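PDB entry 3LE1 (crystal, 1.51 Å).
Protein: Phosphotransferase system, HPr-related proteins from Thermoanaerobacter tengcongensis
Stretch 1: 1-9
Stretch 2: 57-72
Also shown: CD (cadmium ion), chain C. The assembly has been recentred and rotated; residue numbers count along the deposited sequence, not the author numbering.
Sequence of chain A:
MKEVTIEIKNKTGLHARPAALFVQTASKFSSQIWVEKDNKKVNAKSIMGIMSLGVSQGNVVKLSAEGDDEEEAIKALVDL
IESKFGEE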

# COMPACT_ATOMS: atom_id res chain seq x y z
N MET A 1 11.24 9.19 -7.95
CA MET A 1 10.16 8.22 -7.85
C MET A 1 10.70 6.86 -7.54
O MET A 1 11.69 6.44 -8.10
CB MET A 1 9.32 8.24 -9.12
CG MET A 1 8.21 7.22 -9.19
N LYS A 2 10.03 6.14 -6.66
CA LYS A 2 10.33 4.75 -6.35
C LYS A 2 9.06 3.90 -6.53
O LYS A 2 7.98 4.28 -6.08
CB LYS A 2 10.87 4.61 -4.93
CG LYS A 2 10.94 3.17 -4.43
CD LYS A 2 12.17 2.45 -4.95
CE LYS A 2 12.14 0.99 -4.51
NZ LYS A 2 13.44 0.31 -4.79
N GLU A 3 9.20 2.79 -7.25
CA GLU A 3 8.09 1.87 -7.51
C GLU A 3 8.46 0.41 -7.27
O GLU A 3 9.61 -0.00 -7.50
CB GLU A 3 7.59 2.05 -8.95
CG GLU A 3 7.31 3.49 -9.31
CD GLU A 3 6.90 3.68 -10.75
OE1 GLU A 3 7.13 4.78 -11.28
OE2 GLU A 3 6.35 2.73 -11.35
N VAL A 4 7.49 -0.39 -6.81
CA VAL A 4 7.67 -1.82 -6.61
C VAL A 4 6.37 -2.56 -6.91
O VAL A 4 5.29 -2.04 -6.67
CB VAL A 4 8.08 -2.17 -5.17
CG1 VAL A 4 9.36 -1.46 -4.79
CG2 VAL A 4 6.97 -1.80 -4.20
N THR A 5 6.47 -3.75 -7.47
CA THR A 5 5.29 -4.59 -7.68
C THR A 5 5.31 -5.70 -6.64
O THR A 5 6.35 -6.33 -6.40
CB THR A 5 5.26 -5.16 -9.11
OG1 THR A 5 5.36 -4.07 -10.04
CG2 THR A 5 3.97 -5.89 -9.36
N ILE A 6 4.18 -5.91 -5.99
CA ILE A 6 4.12 -6.84 -4.87
C ILE A 6 2.76 -7.54 -4.79
O ILE A 6 1.73 -6.96 -5.12
CB ILE A 6 4.43 -6.12 -3.55
CG1 ILE A 6 4.62 -7.12 -2.40
CG2 ILE A 6 3.34 -5.13 -3.21
CD1 ILE A 6 5.32 -6.53 -1.19
N GLU A 7 2.78 -8.79 -4.33
CA GLU A 7 1.57 -9.58 -4.14
C GLU A 7 1.04 -9.44 -2.71
O GLU A 7 1.81 -9.48 -1.75
CB GLU A 7 1.83 -11.06 -4.47
N ILE A 8 -0.27 -9.25 -2.59
CA ILE A 8 -0.91 -9.18 -1.28
C ILE A 8 -1.25 -10.59 -0.81
O ILE A 8 -1.94 -11.32 -1.52
CB ILE A 8 -2.20 -8.32 -1.32
CG1 ILE A 8 -1.88 -6.89 -1.78
CG2 ILE A 8 -2.88 -8.31 0.03
CD1 ILE A 8 -0.72 -6.24 -1.04
N LYS A 9 -0.76 -10.96 0.37
CA LYS A 9 -0.81 -12.35 0.82
C LYS A 9 -1.91 -12.66 1.81
O LYS A 9 -2.35 -13.81 1.92
CB LYS A 9 0.53 -12.76 1.44
CG LYS A 9 1.71 -12.82 0.48
N GLN A 57 -6.81 -10.78 -1.37
CA GLN A 57 -5.71 -11.71 -1.27
C GLN A 57 -5.29 -12.21 -2.64
O GLN A 57 -6.14 -12.59 -3.46
CB GLN A 57 -6.11 -12.90 -0.40
CG GLN A 57 -5.07 -14.00 -0.33
CD GLN A 57 -5.46 -15.07 0.65
OE1 GLN A 57 -6.48 -15.73 0.49
NE2 GLN A 57 -4.64 -15.26 1.69
N GLY A 58 -3.99 -12.22 -2.88
CA GLY A 58 -3.45 -12.72 -4.13
C GLY A 58 -3.26 -11.65 -5.19
O GLY A 58 -2.53 -11.88 -6.15
N ASN A 59 -3.94 -10.52 -5.04
CA ASN A 59 -3.80 -9.40 -5.97
C ASN A 59 -2.38 -8.87 -5.95
O ASN A 59 -1.77 -8.72 -4.90
CB ASN A 59 -4.73 -8.24 -5.60
CG ASN A 59 -6.18 -8.52 -5.89
OD1 ASN A 59 -6.56 -9.62 -6.31
ND2 ASN A 59 -7.02 -7.52 -5.64
N VAL A 60 -1.87 -8.58 -7.14
CA VAL A 60 -0.58 -7.94 -7.29
C VAL A 60 -0.82 -6.45 -7.54
O VAL A 60 -1.57 -6.09 -8.44
CB VAL A 60 0.18 -8.56 -8.46
CG1 VAL A 60 1.54 -7.89 -8.64
CG2 VAL A 60 0.33 -10.06 -8.26
N VAL A 61 -0.21 -5.60 -6.72
CA VAL A 61 -0.37 -4.15 -6.87
C VAL A 61 0.97 -3.48 -7.14
O VAL A 61 2.03 -4.07 -6.89
CB VAL A 61 -1.01 -3.52 -5.62
CG1 VAL A 61 -2.42 -4.08 -5.40
CG2 VAL A 61 -0.14 -3.77 -4.40
N LYS A 62 0.94 -2.28 -7.70
CA LYS A 62 2.15 -1.47 -7.82
C LYS A 62 2.08 -0.34 -6.81
O LYS A 62 1.10 0.39 -6.75
CB LYS A 62 2.34 -0.91 -9.23
CG LYS A 62 3.50 0.06 -9.30
N LEU A 63 3.12 -0.24 -5.99
CA LEU A 63 3.26 0.84 -5.02
C LEU A 63 4.23 1.87 -5.57
O LEU A 63 5.30 1.51 -6.06
CB LEU A 63 3.82 0.31 -3.70
CG LEU A 63 3.12 -0.90 -3.10
CD1 LEU A 63 3.92 -1.42 -1.91
CD2 LEU A 63 1.69 -0.53 -2.71
N SER A 64 3.87 3.14 -5.50
CA SER A 64 4.79 4.16 -5.96
C SER A 64 4.83 5.33 -4.99
O SER A 64 3.87 5.59 -4.26
CB SER A 64 4.46 4.62 -7.39
OG SER A 64 3.27 5.38 -7.43
N ALA A 65 5.95 6.05 -4.97
CA ALA A 65 6.09 7.15 -4.05
C ALA A 65 7.04 8.19 -4.62
O ALA A 65 8.03 7.84 -5.28
CB ALA A 65 6.60 6.66 -2.70
N GLU A 66 6.72 9.46 -4.40
CA GLU A 66 7.62 10.55 -4.76
C GLU A 66 7.71 11.57 -3.64
O GLU A 66 6.69 12.12 -3.20
CB GLU A 66 7.20 11.19 -6.07
CG GLU A 66 8.20 12.20 -6.59
N GLY A 67 8.93 11.80 -3.15
CA GLY A 67 9.16 12.72 -2.04
C GLY A 67 10.52 12.50 -1.42
O GLY A 67 11.31 11.69 -1.92
N ASP A 68 10.82 13.22 -0.33
CA ASP A 68 12.17 13.13 0.26
C ASP A 68 12.46 11.79 0.94
O ASP A 68 13.62 11.47 1.21
CB ASP A 68 12.48 14.30 1.20
CG ASP A 68 11.71 14.25 2.51
OD1 ASP A 68 11.14 13.20 2.86
OD2 ASP A 68 11.68 15.28 3.22
N ASP A 69 11.42 11.00 1.16
CA ASP A 69 11.53 9.72 1.85
C ASP A 69 10.91 8.58 1.04
O ASP A 69 10.53 7.56 1.60
CB ASP A 69 10.94 9.79 3.27
CG ASP A 69 9.51 10.30 3.31
OD1 ASP A 69 8.88 10.43 2.24
OD2 ASP A 69 9.00 10.59 4.43
N GLU A 70 10.80 8.77 -0.27
CA GLU A 70 10.05 7.85 -1.13
C GLU A 70 10.55 6.40 -1.05
O GLU A 70 9.76 5.45 -1.09
CB GLU A 70 10.09 8.34 -2.60
CG GLU A 70 11.50 8.45 -3.18
CD GLU A 70 11.53 9.12 -4.54
OE1 GLU A 70 10.78 10.10 -4.74
OE2 GLU A 70 12.30 8.68 -5.42
N GLU A 71 11.86 6.22 -0.91
CA GLU A 71 12.44 4.88 -0.93
C GLU A 71 12.05 4.12 0.33
O GLU A 71 11.60 2.96 0.27
CB GLU A 71 13.96 4.95 -1.08
CG GLU A 71 14.38 5.63 -2.38
CD GLU A 71 15.87 5.90 -2.46
OE1 GLU A 71 16.58 5.67 -1.45
OE2 GLU A 71 16.32 6.35 -3.53
N GLU A 72 12.16 4.79 1.48
CA GLU A 72 11.88 4.12 2.75
C GLU A 72 10.38 4.03 3.05
O GLU A 72 9.94 3.12 3.76
CB GLU A 72 12.65 4.80 3.88
CG GLU A 72 14.13 4.41 3.80
CD GLU A 72 15.06 5.41 4.45
OE1 GLU A 72 15.11 6.58 3.98
OE2 GLU A 72 15.75 5.00 5.40
CD CD C . 18.38 7.19 -3.02
O HOH W 1 20.04 5.62 -2.41
O HOH W 2 18.53 7.70 -5.52

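The contact is an antiparallel strand pairing, residues 2-7 against 60-66, with polar ties closing both ends. Met1 starts it with a charge. Its terminal N donates to Glu70 OE2 at 2.8 Å, a hydrogen bond and a salt bridge at once, so the chain's first atom is anchored at the start of a helix. Glu70 has chi1 in p and its CA-to-CB bond pointing toward stretch 1; its OE1 also accepts from Gly67 N at 3.0 Å, within the type I turn from Gly67 to Glu70.

From Lys2 the ladder runs in strict alternation, with each even residue using both its N and its O. Lys2 N reaches Ala65 O at 3.0 Å, and Ala65 N returns to Lys2 O at 2.9 Å. The Lys2 side chain packs its CG 4.2 Å from Glu71 CA, and its end then leads away; Glu71 itself spends OE2 on the cadmium ion, 2.3 Å from CD.

Glu3 faces Ser64 in a non-hydrogen-bonded pair, where the backbones come closer, 4.3 Å between the two CA atoms. The side chains meet through aliphatic carbon, Glu3 CG to Ser64 CB at 3.6 Å, while Glu3 CA lies 3.2 Å from Leu63 O in a CA-H...O contact.

Val4 repeats the paired bonds: Val4 N to Leu63 O at 3.0 Å, Leu63 N to Val4 O at 2.9 Å. On the face shared by Val4, Ile6, Val61 and Leu63 the filling is apolar, beginning with Val4 CG2 against Leu63 CB at 3.8 Å. Thr5 lies on the other face, opposite Lys62, but makes its tightest side-chain approach diagonally, with CG2 3.2 Å from Val60 CG1.

Ile6 is buried and bonds Val61 both ways, Ile6 N to Val61 O at 3.0 Å and Val61 N to Ile6 O at 2.9 Å. Its side chain serves two neighbours: Ile6 CG2 lies 3.9 Å from Val61 CG2, and Ile6 CG2 lies 4.0 Å from Leu63 CD1. Glu7 then pairs with Val60, with Glu7 CB 4.2 Å from Val60 CG2.

Past the strand, Ile8 keeps bonding in a shifted pattern: Ile8 N donates to Asn59 O at 2.8 Å, whereas Ile8 O accepts from Gly58 N at 2.6 Å. Gly58 has phi 92°, psi -19°, and a CB there would jam against the preceding carbonyl, so the backbone itself calls for glycine. Lys9 ends the walk by handing its O to a side chain, Gln57 NE2, at 2.7 Å and a nearly straight 177°.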